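Local structure of type III restriction-modification enzyme EcoP15I Res subunit (4ZCF) at residues I113-S118 / H229-G234; F222-E227 / I250-T255; G189-K194 / E239-F244. The protein cleaves DNA, together with the Mod subunit, 25-27 base pairs downstream of one of two inversely oriented 5'-CAGCAG-3' sites, using helicase-type and endonuclease domains. All coordinates share one frame; numbering follows the deposited sequence.

Interaction 1: residues I113-S118 / H229-G234. With nucleotides of chain E; nucleotides of chain D.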
loop_
_atom_site.group_PDB
_atom_site.type_symbol
_atom_site.label_atom_id
_atom_site.label_comp_id
_atom_site.label_asym_id
_atom_site.label_seq_id
_atom_site.Cartn_x
_atom_site.Cartn_y
_atom_site.Cartn_z
ATOM N N ILE C 113 2.159 -23.850 7.934
ATOM C CA ILE C 113 0.715 -23.988 7.873
ATOM C C ILE C 113 0.100 -24.130 9.281
ATOM O O ILE C 113 0.487 -25.010 10.059
ATOM C CB ILE C 113 0.229 -24.976 6.786
ATOM C CG1 ILE C 113 0.936 -24.658 5.444
ATOM C CG2 ILE C 113 -1.317 -24.915 6.640
ATOM C CD1 ILE C 113 0.632 -25.518 4.242
ATOM N N VAL C 114 -0.784 -23.175 9.629
ATOM C CA VAL C 114 -1.413 -23.089 10.949
ATOM C C VAL C 114 -2.928 -23.310 10.834
ATOM O O VAL C 114 -3.468 -23.080 9.761
ATOM C CB VAL C 114 -0.995 -21.820 11.777
ATOM C CG1 VAL C 114 0.507 -21.816 12.075
ATOM C CG2 VAL C 114 -1.434 -20.516 11.110
ATOM N N PRO C 115 -3.634 -23.859 11.841
ATOM C CA PRO C 115 -5.062 -24.145 11.632
ATOM C C PRO C 115 -6.047 -23.061 12.087
ATOM O O PRO C 115 -7.249 -23.153 11.780
ATOM C CB PRO C 115 -5.262 -25.404 12.473
ATOM C CG PRO C 115 -4.282 -25.247 13.624
ATOM C CD PRO C 115 -3.185 -24.316 13.179
ATOM N N THR C 116 -5.537 -22.057 12.843
ATOM C CA THR C 116 -6.291 -21.050 13.586
ATOM C C THR C 116 -5.680 -19.636 13.533
ATOM O O THR C 116 -4.469 -19.502 13.360
ATOM C CB THR C 116 -6.493 -21.659 15.002
ATOM O OG1 THR C 116 -7.825 -22.160 15.167
ATOM C CG2 THR C 116 -6.055 -20.783 16.129
ATOM N N LEU C 117 -6.524 -18.586 13.666
ATOM C CA LEU C 117 -6.067 -17.194 13.664
ATOM C C LEU C 117 -5.228 -16.844 14.885
ATOM O O LEU C 117 -4.296 -16.045 14.758
ATOM C CB LEU C 117 -7.225 -16.206 13.533
ATOM C CG LEU C 117 -7.947 -16.148 12.198
ATOM C CD1 LEU C 117 -9.158 -15.245 12.301
ATOM C CD2 LEU C 117 -7.008 -15.743 11.045
ATOM N N SER C 118 -5.554 -17.432 16.058
ATOM C CA SER C 118 -4.826 -17.221 17.316
ATOM C C SER C 118 -3.405 -17.812 17.238
ATOM O O SER C 118 -2.451 -17.204 17.730
ATOM C CB SER C 118 -5.577 -17.842 18.486
ATOM O OG SER C 118 -6.954 -17.506 18.496
ATOM N N HIS C 229 -3.518 -32.693 13.956
ATOM C CA HIS C 229 -4.823 -33.270 14.250
ATOM C C HIS C 229 -5.970 -32.390 13.729
ATOM O O HIS C 229 -7.117 -32.834 13.710
ATOM C CB HIS C 229 -4.963 -33.513 15.764
ATOM C CG HIS C 229 -4.860 -32.282 16.617
ATOM N ND1 HIS C 229 -5.979 -31.722 17.215
ATOM C CD2 HIS C 229 -3.764 -31.586 17.009
ATOM C CE1 HIS C 229 -5.533 -30.700 17.933
ATOM N NE2 HIS C 229 -4.205 -30.580 17.843
ATOM N N ARG C 230 -5.658 -31.148 13.325
ATOM C CA ARG C 230 -6.614 -30.178 12.810
ATOM C C ARG C 230 -6.588 -30.127 11.280
ATOM O O ARG C 230 -7.290 -29.322 10.654
ATOM C CB ARG C 230 -6.372 -28.812 13.447
ATOM C CG ARG C 230 -6.967 -28.696 14.846
ATOM C CD ARG C 230 -6.630 -27.336 15.434
ATOM N NE ARG C 230 -7.607 -26.855 16.414
ATOM C CZ ARG C 230 -8.805 -26.363 16.113
ATOM N NH1 ARG C 230 -9.219 -26.321 14.852
ATOM N NH2 ARG C 230 -9.616 -25.945 17.075
ATOM N N PHE C 231 -5.819 -31.046 10.688
ATOM C CA PHE C 231 -5.661 -31.223 9.245
ATOM C C PHE C 231 -5.875 -32.720 8.952
ATOM O O PHE C 231 -4.898 -33.423 8.678
ATOM C CB PHE C 231 -4.258 -30.762 8.793
ATOM C CG PHE C 231 -3.903 -29.329 9.115
ATOM C CD1 PHE C 231 -3.416 -28.979 10.373
ATOM C CD2 PHE C 231 -3.996 -28.339 8.148
ATOM C CE1 PHE C 231 -3.069 -27.660 10.661
ATOM C CE2 PHE C 231 -3.636 -27.025 8.435
ATOM C CZ PHE C 231 -3.173 -26.697 9.688
ATOM N N PRO C 232 -7.127 -33.252 9.070
ATOM C CA PRO C 232 -7.332 -34.697 8.816
ATOM C C PRO C 232 -7.083 -35.080 7.356
ATOM O O PRO C 232 -7.791 -34.612 6.470
ATOM C CB PRO C 232 -8.774 -34.961 9.282
ATOM C CG PRO C 232 -9.267 -33.659 9.901
ATOM C CD PRO C 232 -8.407 -32.568 9.378
ATOM N N THR C 233 -6.041 -35.912 7.126
ATOM C CA THR C 233 -5.518 -36.381 5.832
ATOM C C THR C 233 -6.501 -36.676 4.685
ATOM O O THR C 233 -6.153 -36.445 3.522
ATOM C CB THR C 233 -4.538 -37.532 6.023
ATOM N N GLY C 234 -7.696 -37.168 5.008
ATOM C CA GLY C 234 -8.699 -37.485 3.994
ATOM C C GLY C 234 -9.543 -36.304 3.561
ATOM O O GLY C 234 -10.178 -36.334 2.498
ATOM P P DA E 5 -10.629 -18.694 14.039
ATOM O OP1 DA E 5 -9.391 -19.341 14.547
ATOM O OP2 DA E 5 -10.970 -17.340 14.549
ATOM O "O5'" DA E 5 -10.529 -18.713 12.447
ATOM C "C5'" DA E 5 -11.635 -18.260 11.718
ATOM C "C4'" DA E 5 -11.498 -18.470 10.221
ATOM O "O4'" DA E 5 -12.725 -19.101 9.780
ATOM C "C3'" DA E 5 -11.352 -17.156 9.449
ATOM O "O3'" DA E 5 -10.276 -17.229 8.483
ATOM C "C2'" DA E 5 -12.726 -16.919 8.824
ATOM C "C1'" DA E 5 -13.468 -18.248 8.935
ATOM N N9 DA E 5 -14.875 -18.156 9.365
ATOM C C8 DA E 5 -15.378 -17.666 10.556
ATOM N N7 DA E 5 -16.691 -17.669 10.616
ATOM C C5 DA E 5 -17.083 -18.209 9.385
ATOM C C6 DA E 5 -18.345 -18.471 8.785
ATOM N N6 DA E 5 -19.515 -18.290 9.413
ATOM N N1 DA E 5 -18.368 -19.057 7.556
ATOM C C2 DA E 5 -17.224 -19.258 6.896
ATOM N N3 DA E 5 -15.995 -19.045 7.364
ATOM C C4 DA E 5 -15.984 -18.526 8.612
ATOM P P DT D 20 -11.410 -30.022 6.862
ATOM O OP1 DT D 20 -10.010 -30.290 6.482
ATOM O OP2 DT D 20 -12.460 -30.977 6.443
ATOM O "O5'" DT D 20 -11.497 -29.853 8.449
ATOM C "C5'" DT D 20 -10.510 -29.091 9.122
ATOM C "C4'" DT D 20 -10.870 -28.949 10.587
ATOM O "O4'" DT D 20 -12.171 -28.316 10.693
ATOM C "C3'" DT D 20 -10.944 -30.263 11.356
ATOM O "O3'" DT D 20 -10.146 -30.178 12.518
ATOM C "C2'" DT D 20 -12.414 -30.451 11.704
ATOM C "C1'" DT D 20 -12.986 -29.040 11.596
ATOM N N1 DT D 20 -14.444 -28.970 11.188
ATOM C C2 DT D 20 -15.375 -28.458 12.081
ATOM O O2 DT D 20 -15.098 -28.033 13.197
ATOM N N3 DT D 20 -16.671 -28.452 11.609
ATOM C C4 DT D 20 -17.128 -28.921 10.381
ATOM O O4 DT D 20 -18.337 -28.857 10.144
ATOM C C5 DT D 20 -16.096 -29.449 9.500
ATOM C C7 DT D 20 -16.410 -29.973 8.129
ATOM C C6 DT D 20 -14.834 -29.451 9.946
#

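Interaction 2: residues F222-E227 / I250-T255. With AMP (adenosine monophosphate), chain H.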
loop_
_atom_site.group_PDB
_atom_site.type_symbol
_atom_site.label_atom_id
_atom_site.label_comp_id
_atom_site.label_asym_id
_atom_site.label_seq_id
_atom_site.Cartn_x
_atom_site.Cartn_y
_atom_site.Cartn_z
ATOM N N PHE C 222 9.303 -26.471 1.585
ATOM C CA PHE C 222 9.392 -27.324 2.769
ATOM C C PHE C 222 8.250 -26.839 3.673
ATOM O O PHE C 222 8.224 -25.665 4.057
ATOM C CB PHE C 222 10.776 -27.185 3.459
ATOM C CG PHE C 222 11.773 -28.266 3.100
ATOM C CD1 PHE C 222 12.220 -28.419 1.795
ATOM C CD2 PHE C 222 12.249 -29.143 4.065
ATOM C CE1 PHE C 222 13.138 -29.418 1.468
ATOM C CE2 PHE C 222 13.167 -30.142 3.734
ATOM C CZ PHE C 222 13.596 -30.280 2.437
ATOM N N ILE C 223 7.265 -27.715 3.942
ATOM C CA ILE C 223 6.073 -27.353 4.714
ATOM C C ILE C 223 6.053 -27.890 6.123
ATOM O O ILE C 223 6.211 -29.085 6.309
ATOM C CB ILE C 223 4.750 -27.689 3.967
ATOM C CG1 ILE C 223 4.718 -27.089 2.547
ATOM C CG2 ILE C 223 3.534 -27.268 4.800
ATOM C CD1 ILE C 223 3.478 -27.389 1.776
ATOM N N ILE C 224 5.764 -26.997 7.098
ATOM C CA ILE C 224 5.601 -27.260 8.521
ATOM C C ILE C 224 4.099 -27.271 8.844
ATOM O O ILE C 224 3.390 -26.335 8.473
ATOM C CB ILE C 224 6.330 -26.171 9.375
ATOM C CG1 ILE C 224 7.824 -25.963 8.981
ATOM C CG2 ILE C 224 6.110 -26.341 10.895
ATOM C CD1 ILE C 224 8.812 -27.090 9.285
ATOM N N ILE C 225 3.626 -28.297 9.568
ATOM C CA ILE C 225 2.245 -28.374 10.022
ATOM C C ILE C 225 2.175 -28.318 11.546
ATOM O O ILE C 225 2.718 -29.194 12.227
ATOM C CB ILE C 225 1.413 -29.509 9.361
ATOM C CG1 ILE C 225 0.907 -29.035 7.988
ATOM C CG2 ILE C 225 0.195 -29.909 10.226
ATOM C CD1 ILE C 225 1.508 -29.624 6.917
ATOM N N ASP C 226 1.525 -27.245 12.061
ATOM C CA ASP C 226 1.288 -26.950 13.470
ATOM C C ASP C 226 -0.064 -27.554 13.841
ATOM O O ASP C 226 -1.070 -27.238 13.197
ATOM C CB ASP C 226 1.278 -25.424 13.681
ATOM C CG ASP C 226 1.638 -24.965 15.079
ATOM O OD1 ASP C 226 0.911 -25.315 16.020
ATOM O OD2 ASP C 226 2.601 -24.187 15.215
ATOM N N GLU C 227 -0.084 -28.425 14.870
ATOM C CA GLU C 227 -1.264 -29.179 15.359
ATOM C C GLU C 227 -1.815 -30.037 14.194
ATOM O O GLU C 227 -2.761 -29.616 13.530
ATOM C CB GLU C 227 -2.347 -28.271 16.007
ATOM C CG GLU C 227 -1.825 -27.110 16.850
ATOM C CD GLU C 227 -1.299 -27.389 18.247
ATOM O OE1 GLU C 227 -0.886 -28.538 18.530
ATOM O OE2 GLU C 227 -1.260 -26.429 19.052
ATOM N N ILE C 250 6.943 -31.534 7.593
ATOM C CA ILE C 250 7.272 -31.807 8.995
ATOM C C ILE C 250 6.106 -31.384 9.902
ATOM O O ILE C 250 5.843 -30.189 10.014
ATOM C CB ILE C 250 8.664 -31.267 9.460
ATOM C CG1 ILE C 250 9.753 -31.339 8.354
ATOM C CG2 ILE C 250 9.120 -32.064 10.684
ATOM C CD1 ILE C 250 9.889 -30.152 7.421
ATOM N N ARG C 251 5.390 -32.371 10.516
ATOM C CA ARG C 251 4.203 -32.142 11.366
ATOM C C ARG C 251 4.572 -32.066 12.838
ATOM O O ARG C 251 5.320 -32.915 13.329
ATOM C CB ARG C 251 3.111 -33.200 11.146
ATOM C CG ARG C 251 2.745 -33.486 9.683
ATOM C CD ARG C 251 1.551 -34.439 9.560
ATOM N NE ARG C 251 1.821 -35.765 10.130
ATOM C CZ ARG C 251 0.921 -36.737 10.271
ATOM N NH1 ARG C 251 -0.332 -36.559 9.864
ATOM N NH2 ARG C 251 1.268 -37.898 10.817
ATOM N N TYR C 252 4.042 -31.057 13.546
ATOM C CA TYR C 252 4.382 -30.810 14.951
ATOM C C TYR C 252 3.169 -30.691 15.800
ATOM O O TYR C 252 2.298 -29.856 15.528
ATOM C CB TYR C 252 5.203 -29.514 15.093
ATOM C CG TYR C 252 6.574 -29.591 14.464
ATOM C CD1 TYR C 252 6.750 -29.358 13.102
ATOM C CD2 TYR C 252 7.706 -29.826 15.241
ATOM C CE1 TYR C 252 8.015 -29.384 12.524
ATOM C CE2 TYR C 252 8.977 -29.868 14.669
ATOM C CZ TYR C 252 9.123 -29.668 13.306
ATOM O OH TYR C 252 10.357 -29.727 12.723
ATOM N N GLY C 253 3.137 -31.477 16.862
ATOM C CA GLY C 253 2.016 -31.427 17.779
ATOM C C GLY C 253 2.069 -32.443 18.885
ATOM O O GLY C 253 3.024 -33.212 19.002
ATOM N N ALA C 254 1.018 -32.435 19.697
ATOM C CA ALA C 254 0.836 -33.322 20.831
ATOM C C ALA C 254 -0.217 -34.401 20.502
ATOM O O ALA C 254 -0.317 -35.401 21.225
ATOM C CB ALA C 254 0.401 -32.502 22.025
ATOM N N THR C 255 -0.994 -34.195 19.403
ATOM C CA THR C 255 -2.057 -35.106 18.964
ATOM C C THR C 255 -1.923 -35.559 17.503
ATOM O O THR C 255 -1.899 -34.735 16.584
ATOM C CB THR C 255 -3.454 -34.536 19.278
ATOM O OG1 THR C 255 -3.463 -34.021 20.607
ATOM C CG2 THR C 255 -4.564 -35.570 19.113
HETATM P P AMP H . 1.784 -22.610 18.765
HETATM O O1P AMP H . 0.422 -23.171 18.598
HETATM O O2P AMP H . 2.616 -23.806 19.045
HETATM O O3P AMP H . 2.193 -22.210 17.395
HETATM O "O5'" AMP H . 1.880 -21.419 19.821
HETATM C "C5'" AMP H . 2.763 -21.509 20.925
HETATM C "C4'" AMP H . 3.334 -20.175 21.290
HETATM O "O4'" AMP H . 4.251 -20.303 22.411
HETATM C "C3'" AMP H . 4.142 -19.626 20.167
HETATM O "O3'" AMP H . 3.309 -18.795 19.359
HETATM C "C2'" AMP H . 5.263 -18.898 20.790
HETATM O "O2'" AMP H . 4.934 -17.513 20.967
HETATM C "C1'" AMP H . 5.444 -19.512 22.141
HETATM N N9 AMP H . 6.623 -20.268 22.281
HETATM C C8 AMP H . 6.836 -21.399 21.638
HETATM N N7 AMP H . 8.040 -21.916 22.009
HETATM C C5 AMP H . 8.574 -21.000 23.027
HETATM C C6 AMP H . 9.732 -20.887 23.847
HETATM N N6 AMP H . 10.762 -21.859 23.788
HETATM N N1 AMP H . 9.837 -19.825 24.686
HETATM C C2 AMP H . 8.902 -18.889 24.759
HETATM N N3 AMP H . 7.794 -18.928 24.024
HETATM C C4 AMP H . 7.565 -19.937 23.151
#

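Interaction 3: residues G189-K194 / E239-F244. With nucleotides of chain E; nucleotides of chain D.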
loop_
_atom_site.group_PDB
_atom_site.type_symbol
_atom_site.label_atom_id
_atom_site.label_comp_id
_atom_site.label_asym_id
_atom_site.label_seq_id
_atom_site.Cartn_x
_atom_site.Cartn_y
_atom_site.Cartn_z
ATOM N N GLY C 189 -8.204 -21.497 6.787
ATOM C CA GLY C 189 -9.220 -20.704 6.100
ATOM C C GLY C 189 -8.719 -20.108 4.798
ATOM O O GLY C 189 -9.479 -20.011 3.826
ATOM N N MET C 190 -7.425 -19.738 4.760
ATOM C CA MET C 190 -6.784 -19.161 3.581
ATOM C C MET C 190 -6.315 -20.206 2.590
ATOM O O MET C 190 -6.373 -19.958 1.382
ATOM C CB MET C 190 -5.677 -18.154 3.947
ATOM C CG MET C 190 -6.215 -16.813 4.506
ATOM S SD MET C 190 -7.539 -16.022 3.528
ATOM C CE MET C 190 -6.681 -15.656 1.996
ATOM N N ILE C 191 -5.898 -21.393 3.085
ATOM C CA ILE C 191 -5.519 -22.528 2.244
ATOM C C ILE C 191 -6.784 -22.949 1.430
ATOM O O ILE C 191 -6.697 -23.198 0.220
ATOM C CB ILE C 191 -4.958 -23.671 3.160
ATOM C CG1 ILE C 191 -3.543 -23.354 3.697
ATOM C CG2 ILE C 191 -5.014 -25.073 2.510
ATOM C CD1 ILE C 191 -2.342 -23.594 2.735
ATOM N N ASN C 192 -7.963 -22.950 2.109
ATOM C CA ASN C 192 -9.274 -23.320 1.567
ATOM C C ASN C 192 -10.026 -22.240 0.797
ATOM O O ASN C 192 -11.102 -22.522 0.275
ATOM C CB ASN C 192 -10.148 -23.926 2.659
ATOM C CG ASN C 192 -9.620 -25.239 3.166
ATOM O OD1 ASN C 192 -8.853 -25.934 2.483
ATOM N ND2 ASN C 192 -9.991 -25.590 4.390
ATOM N N SER C 193 -9.465 -21.026 0.696
ATOM C CA SER C 193 -10.069 -19.926 -0.046
ATOM C C SER C 193 -9.881 -20.075 -1.556
ATOM O O SER C 193 -8.802 -20.485 -1.983
ATOM C CB SER C 193 -9.464 -18.601 0.400
ATOM O OG SER C 193 -10.017 -17.559 -0.383
ATOM N N LYS C 194 -10.892 -19.662 -2.365
ATOM C CA LYS C 194 -10.820 -19.673 -3.838
ATOM C C LYS C 194 -9.765 -18.687 -4.347
ATOM O O LYS C 194 -9.291 -18.834 -5.473
ATOM C CB LYS C 194 -12.186 -19.381 -4.500
ATOM C CG LYS C 194 -12.771 -17.996 -4.195
ATOM C CD LYS C 194 -13.462 -17.366 -5.401
ATOM C CE LYS C 194 -13.428 -15.860 -5.307
ATOM N NZ LYS C 194 -13.911 -15.203 -6.551
ATOM N N GLU C 239 -6.012 -31.977 1.417
ATOM C CA GLU C 239 -5.965 -32.196 -0.035
ATOM C C GLU C 239 -5.442 -30.980 -0.785
ATOM O O GLU C 239 -4.735 -31.151 -1.778
ATOM C CB GLU C 239 -7.296 -32.721 -0.608
ATOM C CG GLU C 239 -7.716 -34.104 -0.115
ATOM C CD GLU C 239 -6.828 -35.292 -0.447
ATOM O OE1 GLU C 239 -6.775 -35.684 -1.635
ATOM O OE2 GLU C 239 -6.236 -35.871 0.493
ATOM N N ASN C 240 -5.718 -29.761 -0.261
ATOM C CA ASN C 240 -5.237 -28.493 -0.816
ATOM C C ASN C 240 -3.742 -28.305 -0.610
ATOM O O ASN C 240 -3.095 -27.723 -1.485
ATOM C CB ASN C 240 -5.993 -27.303 -0.237
ATOM C CG ASN C 240 -7.393 -27.122 -0.746
ATOM O OD1 ASN C 240 -7.739 -27.500 -1.868
ATOM N ND2 ASN C 240 -8.214 -26.480 0.061
ATOM N N ILE C 241 -3.205 -28.747 0.563
ATOM C CA ILE C 241 -1.772 -28.717 0.932
ATOM C C ILE C 241 -1.022 -29.664 -0.013
ATOM O O ILE C 241 0.060 -29.306 -0.495
ATOM C CB ILE C 241 -1.536 -29.052 2.442
ATOM C CG1 ILE C 241 -2.178 -27.983 3.366
ATOM C CG2 ILE C 241 -0.028 -29.257 2.775
ATOM C CD1 ILE C 241 -2.436 -28.413 4.811
ATOM N N GLU C 242 -1.635 -30.834 -0.345
ATOM C CA GLU C 242 -1.073 -31.803 -1.318
ATOM C C GLU C 242 -0.807 -31.163 -2.700
ATOM O O GLU C 242 0.150 -31.546 -3.364
ATOM C CB GLU C 242 -1.962 -33.048 -1.482
ATOM C CG GLU C 242 -1.838 -34.065 -0.360
ATOM C CD GLU C 242 -2.845 -35.208 -0.317
ATOM O OE1 GLU C 242 -3.557 -35.441 -1.323
ATOM O OE2 GLU C 242 -2.890 -35.902 0.723
ATOM N N LYS C 243 -1.622 -30.164 -3.100
ATOM C CA LYS C 243 -1.497 -29.442 -4.369
ATOM C C LYS C 243 -0.149 -28.719 -4.541
ATOM O O LYS C 243 0.211 -28.396 -5.675
ATOM C CB LYS C 243 -2.630 -28.416 -4.518
ATOM C CG LYS C 243 -3.979 -28.952 -4.962
ATOM C CD LYS C 243 -5.023 -27.832 -4.876
ATOM C CE LYS C 243 -6.380 -28.268 -5.348
ATOM N NZ LYS C 243 -7.454 -27.391 -4.809
ATOM N N PHE C 244 0.568 -28.422 -3.431
ATOM C CA PHE C 244 1.865 -27.725 -3.478
ATOM C C PHE C 244 3.038 -28.604 -3.903
ATOM O O PHE C 244 4.130 -28.073 -4.113
ATOM C CB PHE C 244 2.203 -27.067 -2.129
ATOM C CG PHE C 244 1.279 -25.964 -1.691
ATOM C CD1 PHE C 244 0.968 -24.914 -2.546
ATOM C CD2 PHE C 244 0.760 -25.945 -0.402
ATOM C CE1 PHE C 244 0.107 -23.897 -2.141
ATOM C CE2 PHE C 244 -0.085 -24.922 0.010
ATOM C CZ PHE C 244 -0.409 -23.904 -0.862
ATOM P P DT E 6 -9.746 -16.049 7.543
ATOM O OP1 DT E 6 -8.332 -16.301 7.198
ATOM O OP2 DT E 6 -10.107 -14.734 8.100
ATOM O "O5'" DT E 6 -10.637 -16.221 6.249
ATOM C "C5'" DT E 6 -10.833 -17.398 5.494
ATOM C "C4'" DT E 6 -11.814 -17.134 4.354
ATOM O "O4'" DT E 6 -13.185 -17.221 4.806
ATOM C "C3'" DT E 6 -11.672 -15.769 3.694
ATOM O "O3'" DT E 6 -11.494 -15.966 2.315
ATOM C "C2'" DT E 6 -12.930 -14.989 4.079
ATOM C "C1'" DT E 6 -13.927 -16.107 4.355
ATOM N N1 DT E 6 -15.015 -15.819 5.350
ATOM C C2 DT E 6 -16.296 -16.212 5.042
ATOM O O2 DT E 6 -16.591 -16.719 3.977
ATOM N N3 DT E 6 -17.228 -15.972 6.025
ATOM C C4 DT E 6 -17.026 -15.374 7.269
ATOM O O4 DT E 6 -17.970 -15.196 8.054
ATOM C C5 DT E 6 -15.660 -15.023 7.553
ATOM C C7 DT E 6 -15.321 -14.402 8.881
ATOM C C6 DT E 6 -14.735 -15.265 6.595
ATOM P P DA E 7 -11.129 -14.769 1.316
ATOM O OP1 DA E 7 -10.314 -15.284 0.203
ATOM O OP2 DA E 7 -10.616 -13.595 2.064
ATOM O "O5'" DA E 7 -12.610 -14.472 0.787
ATOM C "C5'" DA E 7 -13.376 -15.510 0.162
ATOM C "C4'" DA E 7 -14.682 -14.969 -0.384
ATOM O "O4'" DA E 7 -15.654 -14.802 0.679
ATOM C "C3'" DA E 7 -14.602 -13.643 -1.145
ATOM O "O3'" DA E 7 -15.253 -13.806 -2.418
ATOM C "C2'" DA E 7 -15.241 -12.620 -0.205
ATOM C "C1'" DA E 7 -16.128 -13.472 0.694
ATOM N N9 DA E 7 -16.236 -13.079 2.090
ATOM C C8 DA E 7 -15.271 -12.625 2.953
ATOM N N7 DA E 7 -15.701 -12.415 4.183
ATOM C C5 DA E 7 -17.035 -12.769 4.123
ATOM C C6 DA E 7 -18.078 -12.750 5.069
ATOM N N6 DA E 7 -17.935 -12.365 6.350
ATOM N N1 DA E 7 -19.297 -13.188 4.654
ATOM C C2 DA E 7 -19.488 -13.551 3.375
ATOM N N3 DA E 7 -18.574 -13.627 2.410
ATOM C C4 DA E 7 -17.368 -13.212 2.849
ATOM P P DA D 19 -15.457 -27.663 2.437
ATOM O OP1 DA D 19 -14.658 -27.303 1.223
ATOM O OP2 DA D 19 -16.381 -28.826 2.387
ATOM O "O5'" DA D 19 -14.505 -27.916 3.707
ATOM C "C5'" DA D 19 -13.355 -27.138 3.928
ATOM C "C4'" DA D 19 -13.191 -26.830 5.393
ATOM O "O4'" DA D 19 -14.269 -26.001 5.863
ATOM C "C3'" DA D 19 -13.134 -27.983 6.377
ATOM O "O3'" DA D 19 -11.819 -28.573 6.296
ATOM C "C2'" DA D 19 -13.328 -27.191 7.671
ATOM C "C1'" DA D 19 -14.206 -26.005 7.270
ATOM N N9 DA D 19 -15.574 -26.018 7.793
ATOM C C8 DA D 19 -16.716 -26.400 7.128
ATOM N N7 DA D 19 -17.818 -26.251 7.828
ATOM C C5 DA D 19 -17.371 -25.782 9.052
ATOM C C6 DA D 19 -18.042 -25.424 10.244
ATOM N N6 DA D 19 -19.363 -25.506 10.355
ATOM N N1 DA D 19 -17.322 -24.972 11.307
ATOM C C2 DA D 19 -15.987 -24.863 11.183
ATOM N N3 DA D 19 -15.233 -25.180 10.106
ATOM C C4 DA D 19 -15.989 -25.629 9.060
#

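Interaction 1: residues I113-S118 / H229-G234
Oxygen OP1 of DA5 of chain E is gripped twice, once by backbone and once by side chain. The firmer bond comes from the amide L117 N, 3.1 Å from OP1 of DA5 of chain E and nearly straight at 163°. The hydroxyl T116 OG1 adds a weak second bond to DA5 OP1, at 3.3 Å. Because T116 occupies the N-cap position and L117 opens helix 117-128, the phosphate sits at the amino end of that helix, where the helix dipole would probably help to hold its charge. The sequence P115-T116-L117 follows strand 109-113 after V114, which is consistent with motif Ia of superfamily 2 helicases, a phosphate-binding turn. Behind it packs the loop that follows the DEPH sequence of motif II, with F231 as the main apolar contact. Its CG stands anti to the carbonyl carbon (chi1 -58°), and the outer ring atoms meet three consecutive residues. F231 CZ, at the ring edge, has V114 C near the ring plane, 3.6 Å away. Beside it, F231 CE1 approaches P115 CB at 3.6 Å, the two side chains crossing at about a right angle. On the other flank F231 CE2 meets I113 CG2, again at 3.6 Å, in an oblique crossing, while the rest of the isoleucine runs off toward I191 and I241. W238 and I241 of helix 236-242 also touch the F231 ring. R230 uses its aliphatic part: CD lies 3.6 Å from P115 CG, and the chain is extended from CG to NE. That carries the guanidinium past the proline until T116 OG1 lies over one of its faces. On the other DNA strand, R230 O comes within 3.5 Å of O3' of DT20 of chain D.

Interaction 2: residues F222-E227 / I250-T255
Strands 222-226 and 248-253 are the two parallel strands of a beta-alpha-beta unit whose helix is 236-242, and the first ends in D226 and is followed by E227, the Walker B (motif II) acids. Four backbone bonds zip the pair together. I250 N reaches I223 O at 2.9 Å, nearly along the C=O axis. I225 N binds I250 O, also at 2.9 Å, but stands 33° above the carbonyl plane. Next, Y252 N lies 2.6 Å from I225 O, and the ladder ends with E227 N on Y252 O at 2.9 Å. On the face carrying I224, D226 and Y252, the I224 and I250 chains lie side by side, CD1 to CD1 at 3.7 Å. The Y252 ring crosses I224 obliquely, its CD1 3.8 Å from I224 CG2. On the opposite face R251 bends at chi3 and makes a salt bridge with D81 of strand 79-84. D226 has CG anti to its backbone N (chi1 -155°); D226 OD2 is hydrogen-bonded to Y94 OH and lies 3.0 Å from O3P of AMP. E227 folds at chi2, and OE1 pairs with K90, the lysine of the GTGKT sequence. Acids at the end of a central parallel strand, facing the P-loop lysine, are the signature of the RecA-like nucleotide site.

Interaction 3: residues G189-K194 / E239-F244
The ring of F244 receives I191 at its edge: I191 CD1 lies in the ring plane, 3.8 Å from F244 CE2. The two other flat groups belong to N192 and N240, whose side chains cross at about a right angle, their amide planes 61° apart. The contact joins the end of helix 188-191 to helix 236-242, which pack together against strands 109-113 and 222-226 of the RecA-like sheet through I191 and I241. I191 slides past N240 in the opposite direction, with CG2 3.7 Å from N240 CB. N240 ND2 gives N192 OD1 a weak hydrogen bond of 2.6 Å, bent to 129°. N192 ND2 is bonded to T237 OG1, so helix 236-242 holds both ends of this amide. N240 OD1 in turn accepts K243 NZ at 3.0 Å, the donor standing above the carbonyl plane. An alanine at N240 would remove both side-chain hydrogen bonds and would probably leave N192 held mainly through T237 and K243 without this acceptor. Beyond the turn, S193 has OG anti to its backbone N (chi1 177°), and this hydroxyl hydrogen-bonds OP1 of DA7 of chain E, a bond modelled as very short, 2.4 Å.

From the N terminus, the chain first lays down 113-118, then 189-194 and 222-227, before returning to each in the same order with 229-234, 239-244 and 250-255. Interactions 1, 3 and 2 therefore close three loops, in that sequence, which all cross and none of which nests within another. Interaction 2 joins neighbouring strands of the sheet; interaction 1 attaches the turn after strand 109-113 to the loop after strand 222-226; interaction 3 ties two helices over that sheet. Probable backbone hydrogen bonds between I113 and both I224 and D226 link interactions 1 and 2. Side-chain packing brings interaction 3 against both, so the three contacts meet around I113, I223 and I241.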